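Local atomic coordinates of nickel-dependent hydrogenase large subunit (Allochromatium vinosum, PDB entry 3MYR), a protein that forms the large subunit of a [NiFe] hydrogenase, carries the nickel-iron centre and oxidises molecular hydrogen, passing the electrons to an acceptor. Residues H104-Y109 / A196-T201; P127-E132 / P180-L185; Q255-D260 / A431-E436. One frame throughout, in Å; residues are numbered along the deposited sequence.

Contact 1: residues H104-Y109 / A196-T201; sequences HVMHFY and AWQRDT
Val105 and Trp197 approach head-on from their two helices, and the isopropyl group of the valine settles against the six-membered part of the indole. Its CG1 touches CZ3 of Trp197 at 3.4 Å, coming in obliquely, while CG2 reaches the neighbouring carbon CH2 of the same ring at 3.8 Å, so both methyl branches are used. With CG anti to the backbone N (chi1 168°), the indole of Trp197 extends across the gap between the helices. Its rotation is fixed from outside: NE1 donates to the carbonyl of Ser248, and Phe252 stacks on the ring. This is an apolar junction within the helical bundle of the large subunit, where helix 86-112 meets the last turn of helix 181-201, with helix 236-265 lining the same core. A second pair, Met106 and Gln198, lies nearer the subunit interface. The thioether runs across the bent glutamine at an angle, its SD 3.8 Å from both CG and OE1 of Gln198, in van der Waals contact. The polar bonds of the amide go to other partners: NE2 donates to the carbonyl of Thr22 of the small subunit, and OE1 accepts from His102, while Glu19 of the small subunit packs on Met106.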
loop_
_atom_site.group_PDB
_atom_site.type_symbol
_atom_site.label_atom_id
_atom_site.label_comp_id
_atom_site.label_asym_id
_atom_site.label_seq_id
_atom_site.Cartn_x
_atom_site.Cartn_y
_atom_site.Cartn_z
ATOM N N HIS B 104 2.912 -6.388 6.556
ATOM C CA HIS B 104 4.256 -6.882 6.873
ATOM C C HIS B 104 4.506 -8.281 6.354
ATOM O O HIS B 104 5.614 -8.555 5.904
ATOM C CB HIS B 104 4.499 -6.879 8.407
ATOM C CG HIS B 104 4.721 -5.498 8.967
ATOM N ND1 HIS B 104 4.916 -4.400 8.142
ATOM C CD2 HIS B 104 4.915 -5.058 10.237
ATOM C CE1 HIS B 104 5.183 -3.340 8.889
ATOM N NE2 HIS B 104 5.155 -3.704 10.162
ATOM N N VAL B 105 3.510 -9.180 6.498
ATOM C CA VAL B 105 3.674 -10.573 6.075
ATOM C C VAL B 105 3.862 -10.575 4.546
ATOM O O VAL B 105 4.784 -11.220 4.025
ATOM C CB VAL B 105 2.446 -11.441 6.484
ATOM C CG1 VAL B 105 2.347 -12.774 5.629
ATOM C CG2 VAL B 105 2.506 -11.738 8.006
ATOM N N MET B 106 3.050 -9.806 3.834
ATOM C CA MET B 106 3.212 -9.834 2.352
ATOM C C MET B 106 4.486 -9.091 1.988
ATOM O O MET B 106 5.112 -9.469 1.006
ATOM C CB MET B 106 2.065 -9.069 1.629
ATOM C CG MET B 106 0.706 -9.870 1.738
ATOM S SD MET B 106 -0.525 -9.031 0.623
ATOM C CE MET B 106 -0.005 -9.417 -1.058
ATOM N N HIS B 107 4.848 -8.012 2.710
ATOM C CA HIS B 107 6.136 -7.414 2.349
ATOM C C HIS B 107 7.252 -8.459 2.456
ATOM O O HIS B 107 8.076 -8.644 1.546
ATOM C CB HIS B 107 6.586 -6.234 3.262
ATOM C CG HIS B 107 7.922 -5.716 2.882
ATOM N ND1 HIS B 107 9.074 -5.987 3.588
ATOM C CD2 HIS B 107 8.311 -5.046 1.771
ATOM C CE1 HIS B 107 10.100 -5.431 2.976
ATOM N NE2 HIS B 107 9.662 -4.853 1.868
ATOM N N PHE B 108 7.294 -9.141 3.576
ATOM C CA PHE B 108 8.367 -10.082 3.780
ATOM C C PHE B 108 8.410 -11.197 2.696
ATOM O O PHE B 108 9.465 -11.452 2.125
ATOM C CB PHE B 108 8.361 -10.702 5.162
ATOM C CG PHE B 108 9.529 -11.680 5.354
ATOM C CD1 PHE B 108 9.335 -13.056 5.265
ATOM C CD2 PHE B 108 10.826 -11.185 5.542
ATOM C CE1 PHE B 108 10.455 -13.967 5.408
ATOM C CE2 PHE B 108 11.929 -12.028 5.692
ATOM C CZ PHE B 108 11.741 -13.445 5.625
ATOM N N TYR B 109 7.298 -11.893 2.459
ATOM C CA TYR B 109 7.310 -12.981 1.487
ATOM C C TYR B 109 7.334 -12.488 0.060
ATOM O O TYR B 109 8.190 -12.913 -0.713
ATOM C CB TYR B 109 6.185 -14.002 1.709
ATOM C CG TYR B 109 6.428 -14.771 2.959
ATOM C CD1 TYR B 109 7.398 -15.780 2.994
ATOM C CD2 TYR B 109 5.843 -14.387 4.140
ATOM C CE1 TYR B 109 7.649 -16.465 4.177
ATOM C CE2 TYR B 109 6.104 -15.042 5.333
ATOM C CZ TYR B 109 7.027 -16.068 5.341
ATOM O OH TYR B 109 7.319 -16.724 6.513
ATOM N N ALA B 196 -2.379 -17.393 0.221
ATOM C CA ALA B 196 -3.716 -17.886 0.627
ATOM C C ALA B 196 -4.121 -17.229 1.979
ATOM O O ALA B 196 -5.265 -16.849 2.193
ATOM C CB ALA B 196 -3.715 -19.402 0.770
ATOM N N TRP B 197 -3.170 -17.129 2.896
ATOM C CA TRP B 197 -3.482 -16.560 4.199
ATOM C C TRP B 197 -3.879 -15.063 4.081
ATOM O O TRP B 197 -4.852 -14.582 4.716
ATOM C CB TRP B 197 -2.224 -16.705 5.124
ATOM C CG TRP B 197 -2.354 -15.898 6.378
ATOM C CD1 TRP B 197 -2.940 -16.288 7.580
ATOM C CD2 TRP B 197 -1.901 -14.540 6.557
ATOM N NE1 TRP B 197 -2.837 -15.233 8.481
ATOM C CE2 TRP B 197 -2.167 -14.183 7.888
ATOM C CE3 TRP B 197 -1.212 -13.627 5.732
ATOM C CZ2 TRP B 197 -1.891 -12.895 8.383
ATOM C CZ3 TRP B 197 -1.001 -12.336 6.196
ATOM C CH2 TRP B 197 -1.290 -12.002 7.542
ATOM N N GLN B 198 -3.181 -14.331 3.209
ATOM C CA GLN B 198 -3.437 -12.872 3.156
ATOM C C GLN B 198 -4.843 -12.546 2.667
ATOM O O GLN B 198 -5.463 -11.622 3.153
ATOM C CB GLN B 198 -2.358 -12.109 2.388
ATOM C CG GLN B 198 -2.193 -12.415 0.899
ATOM C CD GLN B 198 -3.259 -11.810 0.015
ATOM O OE1 GLN B 198 -3.867 -10.745 0.311
ATOM N NE2 GLN B 198 -3.517 -12.499 -1.074
ATOM N N ARG B 199 -5.368 -13.339 1.734
ATOM C CA ARG B 199 -6.646 -13.014 1.119
ATOM C C ARG B 199 -7.764 -13.431 2.062
ATOM O O ARG B 199 -8.829 -12.799 2.098
ATOM C CB ARG B 199 -6.838 -13.666 -0.269
ATOM C CG ARG B 199 -6.867 -15.238 -0.294
ATOM C CD ARG B 199 -7.072 -15.709 -1.794
ATOM N NE ARG B 199 -6.001 -15.165 -2.654
ATOM C CZ ARG B 199 -4.917 -15.865 -3.024
ATOM N NH1 ARG B 199 -3.978 -15.291 -3.780
ATOM N NH2 ARG B 199 -4.847 -17.182 -2.756
ATOM N N ASP B 200 -7.481 -14.390 2.904
ATOM C CA ASP B 200 -8.387 -14.609 4.019
ATOM C C ASP B 200 -8.396 -13.526 5.088
ATOM O O ASP B 200 -9.459 -13.043 5.514
ATOM C CB ASP B 200 -8.077 -15.938 4.657
ATOM C CG ASP B 200 -9.180 -16.914 4.390
ATOM O OD1 ASP B 200 -9.388 -17.213 3.135
ATOM O OD2 ASP B 200 -9.976 -17.127 5.406
ATOM N N THR B 201 -7.224 -13.127 5.526
ATOM C CA THR B 201 -7.071 -12.008 6.466
ATOM C C THR B 201 -7.775 -10.685 6.038
ATOM O O THR B 201 -8.280 -9.935 6.886
ATOM C CB THR B 201 -5.550 -11.802 6.692
ATOM O OG1 THR B 201 -5.064 -12.999 7.337
ATOM C CG2 THR B 201 -5.241 -10.586 7.558
#

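Contact 2: residues P127-E132 / P180-L185; sequences PRATSE and PPEANL
Thr130 and Glu182 mark the close crossing of two helices near their N-terminal ends, helix 127-137 and helix 181-201, in the helical part of the large subunit and away from the metal sites; the axes of the short segments are 8.6 Å apart at -73°. The approach is intimate at the backbone too, with CA of Thr130 only 4.5 Å from CA of Glu182. Thr130 holds CG2 anti to its own N and OG1 beside it (chi1 -58°). That rotation lays the methyl against the main chain opposite, CG2 lying 3.4 Å from O of Glu182, and lets the hydroxyl bond to the carbonyl of Asp126, one turn back. Glu182 leaves its backbone with CG beside N and then bends at chi2 (67°), folding the aliphatic part of the chain over Ala129, whose CB meets CG of Glu182 at 3.5 Å. The carboxylate is thereby carried to the start of the partner helix, where OE1 accepts from the backbone N of Asp126. Helix 145-160 also packs on this region, through Phe148 against Thr130. Leu185, one turn beyond Glu182, crosses the threonine at about a right angle, and its CD2 comes to rest 3.7 Å from OG1 of Thr130.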
loop_
_atom_site.group_PDB
_atom_site.type_symbol
_atom_site.label_atom_id
_atom_site.label_comp_id
_atom_site.label_asym_id
_atom_site.label_seq_id
_atom_site.Cartn_x
_atom_site.Cartn_y
_atom_site.Cartn_z
ATOM N N PRO B 127 13.094 -33.204 -0.371
ATOM C CA PRO B 127 11.825 -32.863 0.253
ATOM C C PRO B 127 11.792 -33.288 1.728
ATOM O O PRO B 127 11.312 -32.547 2.563
ATOM C CB PRO B 127 10.788 -33.638 -0.571
ATOM C CG PRO B 127 11.443 -33.697 -1.998
ATOM C CD PRO B 127 12.943 -33.899 -1.672
ATOM N N ARG B 128 12.391 -34.414 2.029
ATOM C CA ARG B 128 12.459 -34.875 3.398
ATOM C C ARG B 128 13.291 -33.991 4.317
ATOM O O ARG B 128 12.875 -33.695 5.419
ATOM C CB ARG B 128 12.926 -36.325 3.506
ATOM C CG ARG B 128 12.931 -36.751 4.959
ATOM C CD ARG B 128 13.308 -38.246 5.181
ATOM N NE ARG B 128 12.368 -39.147 4.492
ATOM C CZ ARG B 128 11.124 -39.413 4.912
ATOM N NH1 ARG B 128 10.650 -38.867 6.047
ATOM N NH2 ARG B 128 10.347 -40.213 4.181
ATOM N N ALA B 129 14.479 -33.585 3.875
ATOM C CA ALA B 129 15.306 -32.665 4.646
ATOM C C ALA B 129 14.580 -31.325 4.808
ATOM O O ALA B 129 14.709 -30.637 5.850
ATOM C CB ALA B 129 16.718 -32.481 3.966
ATOM N N THR B 130 13.796 -30.922 3.811
ATOM C CA THR B 130 13.103 -29.636 3.898
ATOM C C THR B 130 12.048 -29.717 5.025
ATOM O O THR B 130 11.892 -28.787 5.810
ATOM C CB THR B 130 12.375 -29.285 2.591
ATOM O OG1 THR B 130 13.328 -29.265 1.528
ATOM C CG2 THR B 130 11.708 -27.930 2.658
ATOM N N SER B 131 11.399 -30.879 5.114
ATOM C CA SER B 131 10.440 -31.148 6.171
ATOM C C SER B 131 11.118 -31.157 7.550
ATOM O O SER B 131 10.619 -30.516 8.466
ATOM C CB SER B 131 9.765 -32.496 5.903
ATOM O OG SER B 131 8.993 -32.887 7.005
ATOM N N GLU B 132 12.274 -31.838 7.686
ATOM C CA GLU B 132 13.015 -31.809 8.975
ATOM C C GLU B 132 13.372 -30.386 9.405
ATOM O O GLU B 132 13.242 -30.046 10.579
ATOM C CB GLU B 132 14.287 -32.708 8.956
ATOM C CG GLU B 132 13.990 -34.140 8.653
ATOM C CD GLU B 132 13.351 -34.915 9.830
ATOM O OE1 GLU B 132 13.140 -36.147 9.696
ATOM O OE2 GLU B 132 13.165 -34.308 10.915
ATOM N N PRO B 180 20.816 -22.941 2.117
ATOM C CA PRO B 180 20.802 -24.291 1.516
ATOM C C PRO B 180 19.482 -24.526 0.720
ATOM O O PRO B 180 18.466 -23.870 0.982
ATOM C CB PRO B 180 20.847 -25.244 2.746
ATOM C CG PRO B 180 20.145 -24.438 3.851
ATOM C CD PRO B 180 20.538 -22.950 3.568
ATOM N N PRO B 181 19.519 -25.424 -0.288
ATOM C CA PRO B 181 18.298 -25.781 -1.075
ATOM C C PRO B 181 17.039 -25.974 -0.210
ATOM O O PRO B 181 15.985 -25.417 -0.549
ATOM C CB PRO B 181 18.675 -27.104 -1.716
ATOM C CG PRO B 181 20.245 -26.943 -2.013
ATOM C CD PRO B 181 20.725 -26.188 -0.695
ATOM N N GLU B 182 17.167 -26.713 0.911
ATOM C CA GLU B 182 16.054 -26.950 1.861
ATOM C C GLU B 182 15.420 -25.663 2.390
ATOM O O GLU B 182 14.193 -25.566 2.488
ATOM C CB GLU B 182 16.545 -27.808 3.061
ATOM C CG GLU B 182 16.820 -29.259 2.667
ATOM C CD GLU B 182 18.039 -29.413 1.678
ATOM O OE1 GLU B 182 17.980 -30.396 0.815
ATOM O OE2 GLU B 182 19.000 -28.516 1.755
ATOM N N ALA B 183 16.239 -24.681 2.797
ATOM C CA ALA B 183 15.671 -23.460 3.316
ATOM C C ALA B 183 14.981 -22.706 2.168
ATOM O O ALA B 183 13.953 -22.048 2.370
ATOM C CB ALA B 183 16.782 -22.566 3.983
ATOM N N ASN B 184 15.560 -22.759 0.964
ATOM C CA ASN B 184 14.907 -22.060 -0.155
ATOM C C ASN B 184 13.543 -22.669 -0.429
ATOM O O ASN B 184 12.577 -21.933 -0.699
ATOM C CB ASN B 184 15.778 -22.097 -1.414
ATOM C CG ASN B 184 17.050 -21.203 -1.284
ATOM O OD1 ASN B 184 16.938 -20.042 -0.934
ATOM N ND2 ASN B 184 18.217 -21.728 -1.645
ATOM N N LEU B 185 13.454 -24.015 -0.431
ATOM C CA LEU B 185 12.173 -24.673 -0.758
ATOM C C LEU B 185 11.139 -24.351 0.325
ATOM O O LEU B 185 10.012 -24.020 0.009
ATOM C CB LEU B 185 12.351 -26.223 -0.951
ATOM C CG LEU B 185 11.059 -27.009 -1.293
ATOM C CD1 LEU B 185 10.294 -26.401 -2.543
ATOM C CD2 LEU B 185 11.359 -28.529 -1.466
#

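Contact 3: residues Q255-D260 / A431-E436; sequences QVYVPD and AARALE
CB of Ala434 sits over one face of the Tyr257 ring in a CH-pi interaction, 4.1 Å from the ring centroid and 27° off the normal. The methyl is displaced toward the phenol end, so that its nearest ring atom is CZ of Tyr257, 3.7 Å from CB. Also close to this end of the ring is the alanine backbone, with CA of Ala434 3.5 Å from CZ of Tyr257. The ring of Phe108, on helix 86-112, meets the tyrosine ring as well.

Plain van der Waals contacts flank the CH-pi pair: OH of Tyr257 lies 3.3 Å from CG of Arg433, on the aliphatic stem of the arginine, and CG2 of Val258 lies 3.9 Å from O of Ala434. The two helices, 236-265 and 426-456, run roughly antiparallel here, and the axes of the short segments approach to 9.5 Å at an angle of 146°; they are long members of the helical bundle of the large subunit, close to the nickel-iron centre. A kink at Pro259, whose N has no hydrogen to give, lies next to Val258.

Among the polar groups, Tyr257 OH and Ala434 N are near each other but poorly angled for a hydrogen bond. The Arg433 chain bends near its end, past the CG that meets Tyr257 OH, and the guanidinium and tyrosine ring planes are 20° apart. NH2 of Arg433 donates to the carbonyl of Ser551, and the nearest approach of this side chain to the bound nickel-iron centre is about 9 Å.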
loop_
_atom_site.group_PDB
_atom_site.type_symbol
_atom_site.label_atom_id
_atom_site.label_comp_id
_atom_site.label_asym_id
_atom_site.label_seq_id
_atom_site.Cartn_x
_atom_site.Cartn_y
_atom_site.Cartn_z
ATOM N N GLN B 255 3.954 -18.781 13.817
ATOM C CA GLN B 255 4.430 -20.063 13.367
ATOM C C GLN B 255 5.071 -19.983 11.995
ATOM O O GLN B 255 5.731 -20.933 11.605
ATOM C CB GLN B 255 3.240 -21.070 13.257
ATOM C CG GLN B 255 2.682 -21.435 14.669
ATOM C CD GLN B 255 1.724 -22.628 14.658
ATOM O OE1 GLN B 255 1.226 -23.053 13.629
ATOM N NE2 GLN B 255 1.463 -23.153 15.816
ATOM N N VAL B 256 4.747 -18.983 11.179
ATOM C CA VAL B 256 5.357 -18.981 9.848
ATOM C C VAL B 256 6.330 -17.766 9.701
ATOM O O VAL B 256 7.523 -17.943 9.506
ATOM C CB VAL B 256 4.289 -18.969 8.707
ATOM C CG1 VAL B 256 4.918 -19.018 7.326
ATOM C CG2 VAL B 256 3.242 -20.137 8.893
ATOM N N TYR B 257 5.804 -16.551 9.781
ATOM C CA TYR B 257 6.572 -15.348 9.483
ATOM C C TYR B 257 7.774 -15.158 10.481
ATOM O O TYR B 257 8.901 -15.003 10.072
ATOM C CB TYR B 257 5.609 -14.169 9.585
ATOM C CG TYR B 257 6.227 -12.781 9.409
ATOM C CD1 TYR B 257 7.406 -12.589 8.670
ATOM C CD2 TYR B 257 5.592 -11.643 9.936
ATOM C CE1 TYR B 257 7.948 -11.309 8.506
ATOM C CE2 TYR B 257 6.095 -10.362 9.748
ATOM C CZ TYR B 257 7.279 -10.205 9.038
ATOM O OH TYR B 257 7.791 -8.920 8.878
ATOM N N VAL B 258 7.516 -15.102 11.790
ATOM C CA VAL B 258 8.609 -14.801 12.676
ATOM C C VAL B 258 9.705 -15.906 12.647
ATOM O O VAL B 258 10.879 -15.571 12.633
ATOM C CB VAL B 258 8.111 -14.551 14.125
ATOM C CG1 VAL B 258 9.285 -14.382 15.090
ATOM C CG2 VAL B 258 7.160 -13.378 14.161
ATOM N N PRO B 259 9.340 -17.214 12.742
ATOM C CA PRO B 259 10.446 -18.190 12.744
ATOM C C PRO B 259 11.254 -18.208 11.404
ATOM O O PRO B 259 12.489 -18.401 11.433
ATOM C CB PRO B 259 9.729 -19.546 12.972
ATOM C CG PRO B 259 8.429 -19.153 13.701
ATOM C CD PRO B 259 8.028 -17.872 12.968
ATOM N N ASP B 260 10.586 -17.937 10.272
ATOM C CA ASP B 260 11.288 -17.876 8.960
ATOM C C ASP B 260 12.227 -16.703 8.950
ATOM O O ASP B 260 13.347 -16.848 8.533
ATOM C CB ASP B 260 10.336 -17.642 7.778
ATOM C CG ASP B 260 9.580 -18.906 7.358
ATOM O OD1 ASP B 260 9.786 -20.000 7.952
ATOM O OD2 ASP B 260 8.775 -18.807 6.413
ATOM N N ALA B 431 14.317 -7.484 10.692
ATOM C CA ALA B 431 13.930 -8.152 11.943
ATOM C C ALA B 431 12.868 -7.289 12.718
ATOM O O ALA B 431 11.944 -7.835 13.262
ATOM C CB ALA B 431 15.164 -8.396 12.860
ATOM N N ALA B 432 13.058 -5.970 12.822
ATOM C CA ALA B 432 12.111 -5.138 13.573
ATOM C C ALA B 432 10.665 -5.291 13.016
ATOM O O ALA B 432 9.677 -5.307 13.762
ATOM C CB ALA B 432 12.547 -3.654 13.489
ATOM N N ARG B 433 10.556 -5.288 11.697
ATOM C CA ARG B 433 9.250 -5.474 11.047
ATOM C C ARG B 433 8.534 -6.765 11.568
ATOM O O ARG B 433 7.320 -6.764 11.862
ATOM C CB ARG B 433 9.450 -5.466 9.530
ATOM C CG ARG B 433 8.111 -5.607 8.677
ATOM C CD ARG B 433 8.361 -5.482 7.172
ATOM N NE ARG B 433 8.733 -4.087 6.957
ATOM C CZ ARG B 433 9.958 -3.636 6.723
ATOM N NH1 ARG B 433 10.133 -2.300 6.666
ATOM N NH2 ARG B 433 10.984 -4.492 6.444
ATOM N N ALA B 434 9.256 -7.869 11.645
ATOM C CA ALA B 434 8.663 -9.117 12.115
ATOM C C ALA B 434 8.309 -9.026 13.610
ATOM O O ALA B 434 7.270 -9.445 13.992
ATOM C CB ALA B 434 9.641 -10.287 11.895
ATOM N N LEU B 435 9.207 -8.513 14.453
ATOM C CA LEU B 435 8.976 -8.400 15.909
ATOM C C LEU B 435 7.770 -7.517 16.214
ATOM O O LEU B 435 6.992 -7.859 17.068
ATOM C CB LEU B 435 10.186 -7.811 16.658
ATOM C CG LEU B 435 11.488 -8.663 16.472
ATOM C CD1 LEU B 435 12.648 -8.089 17.291
ATOM C CD2 LEU B 435 11.225 -10.218 16.693
ATOM N N GLU B 436 7.622 -6.393 15.525
ATOM C CA GLU B 436 6.498 -5.511 15.869
ATOM C C GLU B 436 5.204 -6.153 15.390
ATOM O O GLU B 436 4.154 -5.922 15.993
ATOM C CB GLU B 436 6.678 -4.084 15.304
ATOM C CG GLU B 436 6.289 -3.981 13.821
ATOM C CD GLU B 436 6.327 -2.519 13.333
ATOM O OE1 GLU B 436 6.012 -2.253 12.140
ATOM O OE2 GLU B 436 6.708 -1.630 14.148
#

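Overall arrangement
From the N terminus, helix 86-112 is the first to be used, and contact 1 closes a largely helical loop of 86 residues when it meets helix 181-201. Contact 2 is nested inside that loop: it joins helix 127-137 to the start of the same helix 181-201, about 22 Å from contact 1 between centres. Contact 3 follows in series, tying helix 236-265 to helix 426-456 across a much longer span of 170 residues. Contacts 1 and 3 touch directly, through probable hydrogen bonds between Tyr109 and Asp260 and between His104 and Glu436, which join helix 86-112 to both helices of contact 3, so that with helix 181-201 four helices are tied together near the nickel-iron centre, whereas contact 2 stands at the periphery.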